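PDB 4A0S: octenoyl-CoA reductase/carboxylase, which catalyses the NADPH-dependent reductive carboxylation of 2-octenoyl-CoA, supplying an extender unit for cinnabaramide polyketide biosynthesis. Local coordinates for residues Glu64-Val69 against Ala174-Val179; Ser118-Arg123 against Leu191-Ala196; Asp135-His140 against Ser182-Lys187; Ala206-Val211 against Gly362-Glu367. All blocks are in the same frame, centred on the assembly; numbering follows the deposited sequence.

Contact 1: Glu64-Val69 against Ala174-Val179; sequences EVLVAV and AEYGVV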
# COMPACT_ATOMS: atom_id res chain seq x y z
N GLU A 64 18.13 27.49 -6.76
CA GLU A 64 17.11 28.36 -6.19
C GLU A 64 16.55 29.34 -7.18
O GLU A 64 17.15 29.62 -8.21
CB GLU A 64 17.67 29.13 -5.01
CG GLU A 64 17.69 28.33 -3.74
CD GLU A 64 18.50 29.02 -2.66
OE1 GLU A 64 18.99 30.14 -2.89
OE2 GLU A 64 18.67 28.43 -1.57
N VAL A 65 15.39 29.90 -6.83
CA VAL A 65 14.71 30.85 -7.67
C VAL A 65 14.33 32.01 -6.80
O VAL A 65 13.90 31.82 -5.66
CB VAL A 65 13.46 30.21 -8.30
CG1 VAL A 65 12.70 31.22 -9.08
CG2 VAL A 65 13.87 29.05 -9.23
N LEU A 66 14.54 33.22 -7.32
CA LEU A 66 14.13 34.39 -6.60
C LEU A 66 12.78 34.72 -7.16
O LEU A 66 12.64 34.89 -8.36
CB LEU A 66 15.09 35.53 -6.83
CG LEU A 66 14.76 36.82 -6.08
CD1 LEU A 66 14.83 36.64 -4.55
CD2 LEU A 66 15.77 37.84 -6.58
N VAL A 67 11.79 34.80 -6.28
CA VAL A 67 10.43 35.08 -6.68
C VAL A 67 10.10 36.47 -6.18
O VAL A 67 10.38 36.77 -5.03
CB VAL A 67 9.46 34.07 -6.01
CG1 VAL A 67 8.00 34.42 -6.27
CG2 VAL A 67 9.77 32.66 -6.48
N ALA A 68 9.56 37.32 -7.06
CA ALA A 68 8.93 38.57 -6.64
C ALA A 68 7.59 38.12 -6.11
O ALA A 68 6.73 37.70 -6.87
CB ALA A 68 8.74 39.54 -7.81
N VAL A 69 7.43 38.17 -4.80
CA VAL A 69 6.25 37.62 -4.16
C VAL A 69 5.07 38.58 -4.29
O VAL A 69 5.11 39.71 -3.79
CB VAL A 69 6.50 37.32 -2.68
CG1 VAL A 69 5.25 36.74 -2.04
CG2 VAL A 69 7.67 36.36 -2.53
N ALA A 174 7.10 38.81 2.20
CA ALA A 174 8.11 39.78 1.83
C ALA A 174 7.86 40.06 0.37
O ALA A 174 7.04 39.39 -0.25
CB ALA A 174 9.50 39.18 2.00
N GLU A 175 8.58 41.01 -0.18
CA GLU A 175 8.42 41.36 -1.57
C GLU A 175 9.15 40.35 -2.45
O GLU A 175 8.80 40.18 -3.60
CB GLU A 175 8.92 42.77 -1.82
CG GLU A 175 8.06 43.83 -1.11
CD GLU A 175 8.13 45.19 -1.78
OE1 GLU A 175 9.22 45.58 -2.22
OE2 GLU A 175 7.09 45.86 -1.88
N TYR A 176 10.13 39.67 -1.88
CA TYR A 176 10.81 38.61 -2.60
C TYR A 176 10.94 37.44 -1.69
O TYR A 176 11.00 37.58 -0.48
CB TYR A 176 12.22 39.03 -3.04
CG TYR A 176 12.19 40.14 -4.04
CD1 TYR A 176 12.21 41.46 -3.61
CD2 TYR A 176 12.15 39.88 -5.41
CE1 TYR A 176 12.18 42.50 -4.50
CE2 TYR A 176 12.10 40.93 -6.33
CZ TYR A 176 12.12 42.24 -5.84
OH TYR A 176 12.07 43.33 -6.68
N GLY A 177 11.02 36.26 -2.31
CA GLY A 177 11.20 35.02 -1.59
C GLY A 177 12.30 34.28 -2.32
O GLY A 177 12.44 34.42 -3.55
N VAL A 178 13.10 33.53 -1.57
CA VAL A 178 14.11 32.66 -2.17
C VAL A 178 13.64 31.24 -1.92
O VAL A 178 13.35 30.83 -0.79
CB VAL A 178 15.51 32.90 -1.57
CG1 VAL A 178 16.49 31.82 -2.06
CG2 VAL A 178 16.01 34.29 -1.94
N VAL A 179 13.53 30.49 -3.01
CA VAL A 179 12.97 29.16 -2.91
C VAL A 179 13.81 28.20 -3.71
O VAL A 179 14.45 28.59 -4.67
CB VAL A 179 11.52 29.11 -3.44
CG1 VAL A 179 10.70 30.23 -2.81
CG2 VAL A 179 11.45 29.24 -4.97
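Leu66 CD1 lies 3.7 Å from Val178 CG2 and 3.8 Å from Tyr176 CB, so a single methyl is shared by two side chains of the facing strand. Ala68 prolongs this face of the sheet, its CB resting 3.9 Å from CE2 of the Tyr176 ring. The opposite face carries Val65, Val67 and Val179; there Val179 CG2, held between its own backbone N and carbonyl carbon, meets Val65 CB at 4.0 Å and Val67 CG2 at 4.1 Å. Gly177 stands across from Val67 without a side chain, and Val69 CG2 comes to 3.4 Å from Gly177 N, where a CB on the glycine would be tight. The backbones run antiparallel. Val65 with Val179 and Val67 with Gly177 are hydrogen-bonded pairs, each closed by two N-H···O bonds, and the bond from Val67 N to Gly177 O is almost straight at 178°. Val69 N adds a bond of 2.7 Å to Glu175 O. At the polar end, the extended Glu64 chain passes Val179 O, and its carboxylate has partners in Arg105, by a salt bridge, and Ala61 N. Strand 117-124 pairs with the other edge of strand 64-73 within this GroES-like domain, while Leu184 of strand 184-186 packs on Val65, Val67 and Val179.

Contact 2: Ser118-Arg123 against Leu191-Ala196; sequences SGVVVR and LTWEEA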
# COMPACT_ATOMS: atom_id res chain seq x y z
N SER A 118 2.38 33.27 -3.89
CA SER A 118 2.31 33.25 -5.33
C SER A 118 3.13 34.43 -5.78
O SER A 118 3.33 35.40 -5.04
CB SER A 118 0.87 33.38 -5.81
OG SER A 118 0.34 34.61 -5.35
N GLY A 119 3.62 34.34 -7.00
CA GLY A 119 4.37 35.45 -7.50
C GLY A 119 5.01 35.20 -8.83
O GLY A 119 4.58 34.38 -9.62
N VAL A 120 6.06 35.96 -9.06
CA VAL A 120 6.69 35.97 -10.34
C VAL A 120 8.17 35.65 -10.19
O VAL A 120 8.86 36.23 -9.35
CB VAL A 120 6.54 37.34 -11.01
CG1 VAL A 120 7.16 37.32 -12.36
CG2 VAL A 120 5.06 37.73 -11.08
N VAL A 121 8.64 34.71 -11.01
CA VAL A 121 10.04 34.39 -11.04
C VAL A 121 10.78 35.61 -11.54
O VAL A 121 10.39 36.22 -12.54
CB VAL A 121 10.30 33.19 -11.97
CG1 VAL A 121 11.77 32.91 -12.06
CG2 VAL A 121 9.53 31.96 -11.46
N VAL A 122 11.83 35.99 -10.83
CA VAL A 122 12.65 37.11 -11.31
C VAL A 122 14.09 36.68 -11.61
O VAL A 122 14.75 37.24 -12.48
CB VAL A 122 12.56 38.34 -10.39
CG1 VAL A 122 11.15 38.92 -10.43
CG2 VAL A 122 12.92 37.98 -8.96
N ARG A 123 14.57 35.66 -10.90
CA ARG A 123 15.89 35.10 -11.17
C ARG A 123 15.88 33.62 -10.89
O ARG A 123 15.15 33.16 -10.03
CB ARG A 123 16.97 35.76 -10.30
CG ARG A 123 17.22 37.24 -10.59
CD ARG A 123 17.97 37.43 -11.90
NE ARG A 123 18.39 38.82 -12.08
CZ ARG A 123 17.59 39.81 -12.46
NH1 ARG A 123 16.28 39.62 -12.69
NH2 ARG A 123 18.09 41.02 -12.58
N LEU A 191 -6.65 32.32 -10.96
CA LEU A 191 -6.69 32.83 -9.61
C LEU A 191 -5.97 34.15 -9.51
O LEU A 191 -5.01 34.39 -10.22
CB LEU A 191 -6.01 31.85 -8.68
CG LEU A 191 -6.71 30.52 -8.44
CD1 LEU A 191 -5.91 29.73 -7.44
CD2 LEU A 191 -8.16 30.68 -7.99
N THR A 192 -6.41 34.99 -8.58
CA THR A 192 -5.68 36.19 -8.26
C THR A 192 -4.46 35.78 -7.46
O THR A 192 -4.36 34.64 -6.99
CB THR A 192 -6.53 37.15 -7.42
OG1 THR A 192 -6.76 36.55 -6.14
CG2 THR A 192 -7.86 37.46 -8.09
N TRP A 193 -3.52 36.70 -7.28
CA TRP A 193 -2.31 36.41 -6.53
C TRP A 193 -2.63 35.91 -5.13
O TRP A 193 -2.13 34.86 -4.70
CB TRP A 193 -1.43 37.64 -6.44
CG TRP A 193 -0.94 38.09 -7.73
CD1 TRP A 193 -1.28 39.24 -8.37
CD2 TRP A 193 -0.03 37.39 -8.59
NE1 TRP A 193 -0.63 39.32 -9.57
CE2 TRP A 193 0.15 38.20 -9.73
CE3 TRP A 193 0.67 36.17 -8.51
CZ2 TRP A 193 1.00 37.84 -10.78
CZ3 TRP A 193 1.51 35.81 -9.55
CH2 TRP A 193 1.66 36.63 -10.68
N GLU A 194 -3.47 36.67 -4.43
CA GLU A 194 -3.82 36.35 -3.07
C GLU A 194 -4.57 35.01 -2.99
O GLU A 194 -4.37 34.22 -2.06
CB GLU A 194 -4.59 37.50 -2.41
CG GLU A 194 -5.88 37.89 -3.13
CD GLU A 194 -5.67 38.89 -4.26
OE1 GLU A 194 -4.56 39.00 -4.82
OE2 GLU A 194 -6.66 39.58 -4.58
N GLU A 195 -5.42 34.74 -3.97
CA GLU A 195 -6.14 33.46 -4.01
C GLU A 195 -5.18 32.28 -4.19
O GLU A 195 -5.30 31.25 -3.52
CB GLU A 195 -7.10 33.45 -5.17
CG GLU A 195 -8.39 34.21 -4.93
CD GLU A 195 -9.10 34.52 -6.24
OE1 GLU A 195 -8.66 34.03 -7.28
OE2 GLU A 195 -10.10 35.26 -6.21
N ALA A 196 -4.24 32.45 -5.11
CA ALA A 196 -3.21 31.45 -5.40
C ALA A 196 -2.31 31.22 -4.17
O ALA A 196 -1.98 30.08 -3.85
CB ALA A 196 -2.39 31.89 -6.59
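The indole of Trp193 meets Ser118 at its edge: Ser118 CB lies in the ring plane, and Ser118 OG, near that plane, is 3.5 Å from Trp193 CE3. Farther round the six-membered ring the approach turns oblique, with Gly119 O 3.4 Å from Trp193 CZ3 and Val120 CG2 3.6 Å from Trp193 CH2. Beyond the two segments, Lys187 makes a cation-pi contact with this indole, and the His136 ring meets it with planes about 55° apart. An alanine in place of Trp193 would probably open a gap beside Gly119 and Val120 and leave Lys187 without its aromatic partner. The hydrogen bond of the contact runs from Ser118 OG to Trp193 O over 2.6 Å, the hydroxyl standing 37° above the carbonyl plane. Ser118 OG sits between its own backbone N and carbonyl carbon (chi1 60°), while Ser118 CB packs 3.7 Å from Ala196 CB one turn along the helix. At Gly119 the backbone angles would jam any CB against the carbonyl O of Ser118. The helix start is fixed by reciprocal bonds: Glu195 N donates to Thr192 OG1 at 3.1 Å, and Thr192 N donates to Glu195 OE1 at 2.8 Å. Glu195 OE2 is paired in turn with Arg428. Farther along the strand, Val122 and Arg123 both face Leu66 in a classic beta bulge. The arrangement is thus a helix N-terminus closed by a capping box, with its first-turn tryptophan meeting a strand of the GroES-like sheet by the edge of its indole.

Contact 3: Asp135-His140 against Ser182-Lys187; sequences DHVIVH and SQLLPK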
# COMPACT_ATOMS: atom_id res chain seq x y z
N ASP A 135 7.65 33.96 -15.07
CA ASP A 135 6.76 32.83 -14.85
C ASP A 135 5.98 33.05 -13.58
O ASP A 135 6.55 33.39 -12.53
CB ASP A 135 7.54 31.54 -14.70
CG ASP A 135 8.03 31.01 -16.02
OD1 ASP A 135 7.63 31.52 -17.09
OD2 ASP A 135 8.82 30.06 -15.98
N HIS A 136 4.67 32.82 -13.70
CA HIS A 136 3.77 32.92 -12.57
C HIS A 136 3.80 31.62 -11.81
O HIS A 136 3.55 30.55 -12.38
CB HIS A 136 2.36 33.22 -13.06
CG HIS A 136 2.18 34.64 -13.51
ND1 HIS A 136 0.93 35.22 -13.66
CD2 HIS A 136 3.08 35.61 -13.80
CE1 HIS A 136 1.08 36.47 -14.06
NE2 HIS A 136 2.37 36.74 -14.14
N VAL A 137 4.13 31.72 -10.54
CA VAL A 137 4.32 30.55 -9.72
C VAL A 137 3.58 30.65 -8.40
O VAL A 137 3.24 31.73 -7.93
CB VAL A 137 5.81 30.31 -9.40
CG1 VAL A 137 6.60 30.03 -10.69
CG2 VAL A 137 6.40 31.49 -8.65
N ILE A 138 3.33 29.50 -7.82
CA ILE A 138 3.07 29.46 -6.41
C ILE A 138 4.29 28.77 -5.85
O ILE A 138 5.00 28.06 -6.56
CB ILE A 138 1.79 28.72 -6.08
CG1 ILE A 138 1.76 27.38 -6.81
CG2 ILE A 138 0.60 29.61 -6.44
CD1 ILE A 138 0.71 26.41 -6.28
N VAL A 139 4.56 29.05 -4.59
CA VAL A 139 5.62 28.38 -3.90
C VAL A 139 4.92 27.62 -2.80
O VAL A 139 4.06 28.18 -2.09
CB VAL A 139 6.61 29.37 -3.29
CG1 VAL A 139 7.59 28.64 -2.38
CG2 VAL A 139 7.32 30.16 -4.39
N HIS A 140 5.26 26.34 -2.68
CA HIS A 140 4.85 25.55 -1.53
C HIS A 140 6.05 25.37 -0.60
O HIS A 140 7.18 25.62 -0.99
CB HIS A 140 4.23 24.21 -1.96
CG HIS A 140 5.20 23.27 -2.60
ND1 HIS A 140 6.10 22.53 -1.87
CD2 HIS A 140 5.40 22.94 -3.90
CE1 HIS A 140 6.82 21.78 -2.69
NE2 HIS A 140 6.41 22.02 -3.93
N SER A 182 12.35 23.19 -6.55
CA SER A 182 11.41 22.12 -6.28
C SER A 182 10.31 22.55 -5.30
O SER A 182 9.53 21.70 -4.83
CB SER A 182 12.13 20.89 -5.73
OG SER A 182 12.83 21.24 -4.56
N GLN A 183 10.25 23.85 -5.02
CA GLN A 183 9.13 24.43 -4.29
C GLN A 183 8.13 25.08 -5.23
O GLN A 183 7.06 25.51 -4.80
CB GLN A 183 9.61 25.50 -3.31
CG GLN A 183 10.49 24.98 -2.19
CD GLN A 183 10.93 26.12 -1.31
OE1 GLN A 183 12.09 26.50 -1.31
NE2 GLN A 183 9.98 26.70 -0.58
N LEU A 184 8.50 25.16 -6.51
CA LEU A 184 7.74 25.92 -7.49
C LEU A 184 6.74 25.10 -8.27
O LEU A 184 7.06 24.00 -8.76
CB LEU A 184 8.69 26.57 -8.50
CG LEU A 184 9.53 27.71 -7.93
CD1 LEU A 184 10.47 28.20 -8.98
CD2 LEU A 184 8.63 28.85 -7.48
N LEU A 185 5.54 25.67 -8.42
CA LEU A 185 4.53 25.13 -9.31
C LEU A 185 3.93 26.29 -10.09
O LEU A 185 3.93 27.42 -9.60
CB LEU A 185 3.45 24.41 -8.52
CG LEU A 185 3.90 23.14 -7.80
CD1 LEU A 185 2.80 22.64 -6.86
CD2 LEU A 185 4.35 22.08 -8.83
N PRO A 186 3.43 26.01 -11.30
CA PRO A 186 2.75 27.09 -12.00
C PRO A 186 1.53 27.54 -11.22
O PRO A 186 0.73 26.72 -10.74
CB PRO A 186 2.34 26.45 -13.33
CG PRO A 186 2.40 25.00 -13.13
CD PRO A 186 3.45 24.75 -12.08
N LYS A 187 1.42 28.84 -11.05
CA LYS A 187 0.26 29.42 -10.41
C LYS A 187 -0.98 29.09 -11.23
O LYS A 187 -0.97 29.23 -12.45
CB LYS A 187 0.43 30.93 -10.33
CG LYS A 187 -0.80 31.66 -9.85
CD LYS A 187 -0.62 33.14 -10.08
CE LYS A 187 -1.96 33.86 -10.13
NZ LYS A 187 -2.75 33.52 -11.36
O HOH W 1 -1.17 33.51 -13.60
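Val137 and Val139 both turn a methyl onto Leu184 CD2, each CG2 standing 3.6 Å from it, in an antiparallel strand pair of the GroES-like sheet. One leucine methyl is thus touched by both valines, which alternate with Ile138. Ile138 points to the other face with Leu185, and its CG1 comes to 3.8 Å from Leu185 CB; the Ile138 and Lys187 side chains cross at about a right angle. Between these faces, Ile138 and Leu185 form a hydrogen-bonded pair, with Ile138 N donating to Leu185 O and Leu185 N to Ile138 O. Lys187 N continues the ladder to His136 O. At the far end, chi1 of 67° sets His140 CG between the backbone N and carbonyl carbon. The His140 ring lies over Gln183: Gln183 CA is 3.9 Å from the ring centroid and 21° off the normal, a CH-pi contact. Two bonds lock the same residues, His140 N to Gln183 O at 2.9 Å and Gln183 NE2 to His140 O at 3.0 Å, the latter with its acceptor in the amide plane. Beyond the segments, His140 NE2 is hydrogen-bonded to His365 ND1, and Leu185 packs on Pro149 of a second subunit. An alanine at His140 would probably uncover Gln183 CA and leave His365 ND1 without this partner. At the opposite end Lys187 NZ, which also bonds Gly421 O and Leu191 O, donates to a water at 2.7 Å, and that water lies 2.7 Å from His136 ND1 in the plane of the imidazole.

Contact 4: Ala206-Val211 against Gly362-Glu367; sequences AYRMLV and GANHEE. With CO8 (octanoyl-coenzyme A), chain E.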
# COMPACT_ATOMS: atom_id res chain seq x y z
N ALA A 206 -3.24 19.24 3.69
CA ALA A 206 -4.49 18.53 3.81
C ALA A 206 -4.53 17.42 2.74
O ALA A 206 -5.07 16.33 2.97
CB ALA A 206 -5.66 19.50 3.63
N TYR A 207 -3.93 17.71 1.60
CA TYR A 207 -3.93 16.82 0.47
C TYR A 207 -3.12 15.58 0.83
O TYR A 207 -3.55 14.44 0.61
CB TYR A 207 -3.33 17.49 -0.77
CG TYR A 207 -3.28 16.53 -1.92
CD1 TYR A 207 -2.27 15.57 -2.01
CD2 TYR A 207 -4.29 16.54 -2.90
CE1 TYR A 207 -2.25 14.65 -3.05
CE2 TYR A 207 -4.26 15.63 -3.95
CZ TYR A 207 -3.24 14.68 -4.00
OH TYR A 207 -3.21 13.77 -5.02
N ARG A 208 -1.93 15.81 1.38
CA ARG A 208 -1.09 14.70 1.81
C ARG A 208 -1.83 13.84 2.84
O ARG A 208 -1.87 12.62 2.73
CB ARG A 208 0.22 15.19 2.42
CG ARG A 208 1.10 14.03 2.85
CD ARG A 208 2.46 14.45 3.36
NE ARG A 208 3.21 13.28 3.77
CZ ARG A 208 4.13 12.67 3.02
NH1 ARG A 208 4.42 13.11 1.79
NH2 ARG A 208 4.77 11.60 3.48
N MET A 209 -2.42 14.50 3.82
CA MET A 209 -3.14 13.84 4.90
C MET A 209 -4.31 13.00 4.42
O MET A 209 -4.60 11.99 5.02
CB MET A 209 -3.67 14.91 5.86
CG MET A 209 -2.53 15.59 6.60
SD MET A 209 -3.12 16.93 7.62
CE MET A 209 -3.95 16.01 8.92
N LEU A 210 -4.98 13.42 3.36
CA LEU A 210 -6.27 12.83 3.02
C LEU A 210 -6.31 12.20 1.66
O LEU A 210 -6.98 11.19 1.49
CB LEU A 210 -7.39 13.86 3.09
CG LEU A 210 -7.65 14.46 4.47
CD1 LEU A 210 -8.63 15.62 4.31
CD2 LEU A 210 -8.22 13.38 5.41
N VAL A 211 -5.66 12.82 0.69
CA VAL A 211 -5.82 12.34 -0.67
C VAL A 211 -4.69 11.41 -1.04
O VAL A 211 -4.91 10.36 -1.64
CB VAL A 211 -5.91 13.51 -1.68
CG1 VAL A 211 -6.04 12.96 -3.13
CG2 VAL A 211 -7.09 14.43 -1.33
N GLY A 362 3.49 18.72 5.90
CA GLY A 362 3.53 19.35 4.60
C GLY A 362 3.03 18.45 3.49
O GLY A 362 2.04 17.71 3.65
N ALA A 363 3.75 18.50 2.39
CA ALA A 363 3.45 17.69 1.22
C ALA A 363 4.68 17.77 0.37
O ALA A 363 5.36 18.79 0.34
CB ALA A 363 2.28 18.25 0.47
N ASN A 364 4.99 16.67 -0.31
CA ASN A 364 6.13 16.68 -1.17
C ASN A 364 5.71 17.33 -2.47
O ASN A 364 4.54 17.60 -2.69
CB ASN A 364 6.67 15.25 -1.43
CG ASN A 364 5.66 14.37 -2.12
OD1 ASN A 364 5.01 14.78 -3.09
ND2 ASN A 364 5.49 13.15 -1.60
N HIS A 365 6.70 17.56 -3.31
CA HIS A 365 6.48 18.27 -4.55
C HIS A 365 5.44 17.57 -5.44
O HIS A 365 4.68 18.22 -6.13
CB HIS A 365 7.83 18.33 -5.26
CG HIS A 365 7.92 19.38 -6.31
ND1 HIS A 365 7.22 20.56 -6.27
CD2 HIS A 365 8.70 19.44 -7.41
CE1 HIS A 365 7.55 21.30 -7.31
NE2 HIS A 365 8.44 20.64 -8.02
N GLU A 366 5.43 16.24 -5.41
CA GLU A 366 4.43 15.50 -6.18
C GLU A 366 3.03 15.78 -5.66
O GLU A 366 2.11 16.07 -6.42
CB GLU A 366 4.72 13.99 -6.20
CG GLU A 366 3.65 13.24 -6.97
CD GLU A 366 3.89 11.77 -7.07
OE1 GLU A 366 3.98 11.11 -6.01
OE2 GLU A 366 3.95 11.27 -8.21
N GLU A 367 2.88 15.71 -4.36
CA GLU A 367 1.58 15.95 -3.73
C GLU A 367 1.11 17.37 -3.97
O GLU A 367 -0.08 17.63 -4.10
CB GLU A 367 1.66 15.68 -2.24
CG GLU A 367 1.82 14.23 -1.99
CD GLU A 367 2.25 13.93 -0.59
OE1 GLU A 367 3.08 14.67 -0.02
OE2 GLU A 367 1.73 12.94 -0.07
N1A CO8 E . 15.46 29.04 22.71
C2A CO8 E . 16.48 28.60 21.98
N3A CO8 E . 16.63 27.31 21.70
C4A CO8 E . 15.72 26.43 22.16
C5A CO8 E . 14.63 26.84 22.93
C6A CO8 E . 14.52 28.20 23.20
N6A CO8 E . 13.49 28.65 23.93
N7A CO8 E . 13.91 25.76 23.24
C8A CO8 E . 14.51 24.71 22.69
N9A CO8 E . 15.62 25.11 22.04
C1B CO8 E . 16.60 24.29 21.29
C2B CO8 E . 17.53 23.53 22.24
O2B CO8 E . 18.88 23.52 21.71
C3B CO8 E . 16.92 22.13 22.21
O3B CO8 E . 17.89 21.15 22.51
P3B CO8 E . 17.83 20.54 24.01
O7A CO8 E . 19.33 20.69 24.62
O8A CO8 E . 16.96 21.55 24.99
O9A CO8 E . 17.28 19.17 24.04
C4B CO8 E . 16.44 22.00 20.77
O4B CO8 E . 15.93 23.30 20.44
C5B CO8 E . 15.21 21.09 20.65
O5B CO8 E . 14.72 21.11 19.29
P1A CO8 E . 15.56 20.32 18.12
O1A CO8 E . 14.70 20.56 16.72
O2A CO8 E . 16.96 20.80 17.93
O3A CO8 E . 15.61 18.74 18.59
P2A CO8 E . 14.55 17.53 18.26
O4A CO8 E . 14.46 16.63 19.57
O5A CO8 E . 14.91 16.72 17.04
O6A CO8 E . 13.08 18.22 18.11
CBP CO8 E . 10.88 18.67 17.10
CCP CO8 E . 12.15 17.77 17.11
CDP CO8 E . 10.12 18.33 18.39
CEP CO8 E . 10.03 18.24 15.90
CAP CO8 E . 11.30 20.17 17.02
OAP CO8 E . 12.24 20.46 15.94
C9P CO8 E . 10.10 21.16 16.97
O9P CO8 E . 9.45 21.38 18.00
N8P CO8 E . 9.85 21.77 15.79
C7P CO8 E . 8.79 22.81 15.62
C6P CO8 E . 7.48 22.31 14.96
C5P CO8 E . 6.27 22.94 15.70
O5P CO8 E . 6.09 22.68 16.89
N4P CO8 E . 5.52 23.87 15.12
C3P CO8 E . 5.40 24.25 13.72
C2P CO8 E . 3.98 23.75 13.40
S1P CO8 E . 3.97 22.54 12.02
C1' CO8 E . 3.40 23.60 10.78
O1' CO8 E . 2.69 24.59 11.00
C2' CO8 E . 3.85 23.26 9.52
C3' CO8 E . 3.50 23.95 8.38
C4' CO8 E . 3.97 23.51 7.14
C5' CO8 E . 5.13 22.53 7.18
C6' CO8 E . 5.55 22.34 5.70
C7' CO8 E . 6.52 21.20 5.60
C8' CO8 E . 7.01 21.14 4.15
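Arg208 NH1 forms a salt bridge of 2.7 Å with Glu367 OE1, joining helix 200-210 to the capping box that starts helix 365-376. This is the tight part of the contact. The Arg208 chain is extended from CG to NE, and its CG passes 3.2 Å from Glu367 OE2 before NH1 meets OE1 on the syn side, 28° out of the carboxylate plane. The guanidinium and carboxylate planes stand 87° apart. Glu367 OE1 is gripped twice, because Asn364 N donates to its anti lone pair at 2.8 Å; in return Glu367 N donates to Asn364 OD1 at 2.6 Å, completing the box. Such a pair of donors would be expected to stabilise the negative charge. Neighbouring residues extend the network: Asp154 takes Arg208 NH2 in a salt bridge and Asn364 ND2 in a hydrogen bond, and Ser212 OG is hydrogen-bonded to Glu367 OE2.

The Tyr207 ring is close-packed but apolar in its contacts: Glu367 O lies over one face, 3.6 Å above the plane and offset toward the rim, while Val211 CB covers the opposite face. That carbonyl is hydrogen-bonded to Thr371 OG1 and meets the ring only by packing. Packing is looser at Ala363, whose CB stays 4.2 Å from Arg208 CB. The partly exposed side lies at Glu366, where Pro149 of a second subunit packs. On the ligand side, Gly362 belongs to the pockets of NADP and octanoyl-coenzyme A. Its positive phi suits glycine, and a CB would clash with C8' of the acyl tail, whose C7' lies 3.7 Å from Gly362 CA.

How the contacts relate
Contacts 1 and 3 are strand pairs of one sheet, and contact 2 packs a helix start on it; the centres are 8 to 10 Å apart. Strand 117-124 bridges them: Ala68 N lies 2.6 Å from Val120 O on one edge, and Gly119 N 2.8 Å from Val137 O on the other, both probable hydrogen bonds. Contact 3 is nested in the chain loop closed by contact 2, and it also leads toward contact 4, since Leu185 CD2 packs 3.6 Å from His365 CE1. Contact 4 borders both ligands; the His140 side chain is about 6 Å from octanoyl-coenzyme A and about 10 Å from NADP. Contact 1 is more remote, its centre 23 Å from that of contact 4.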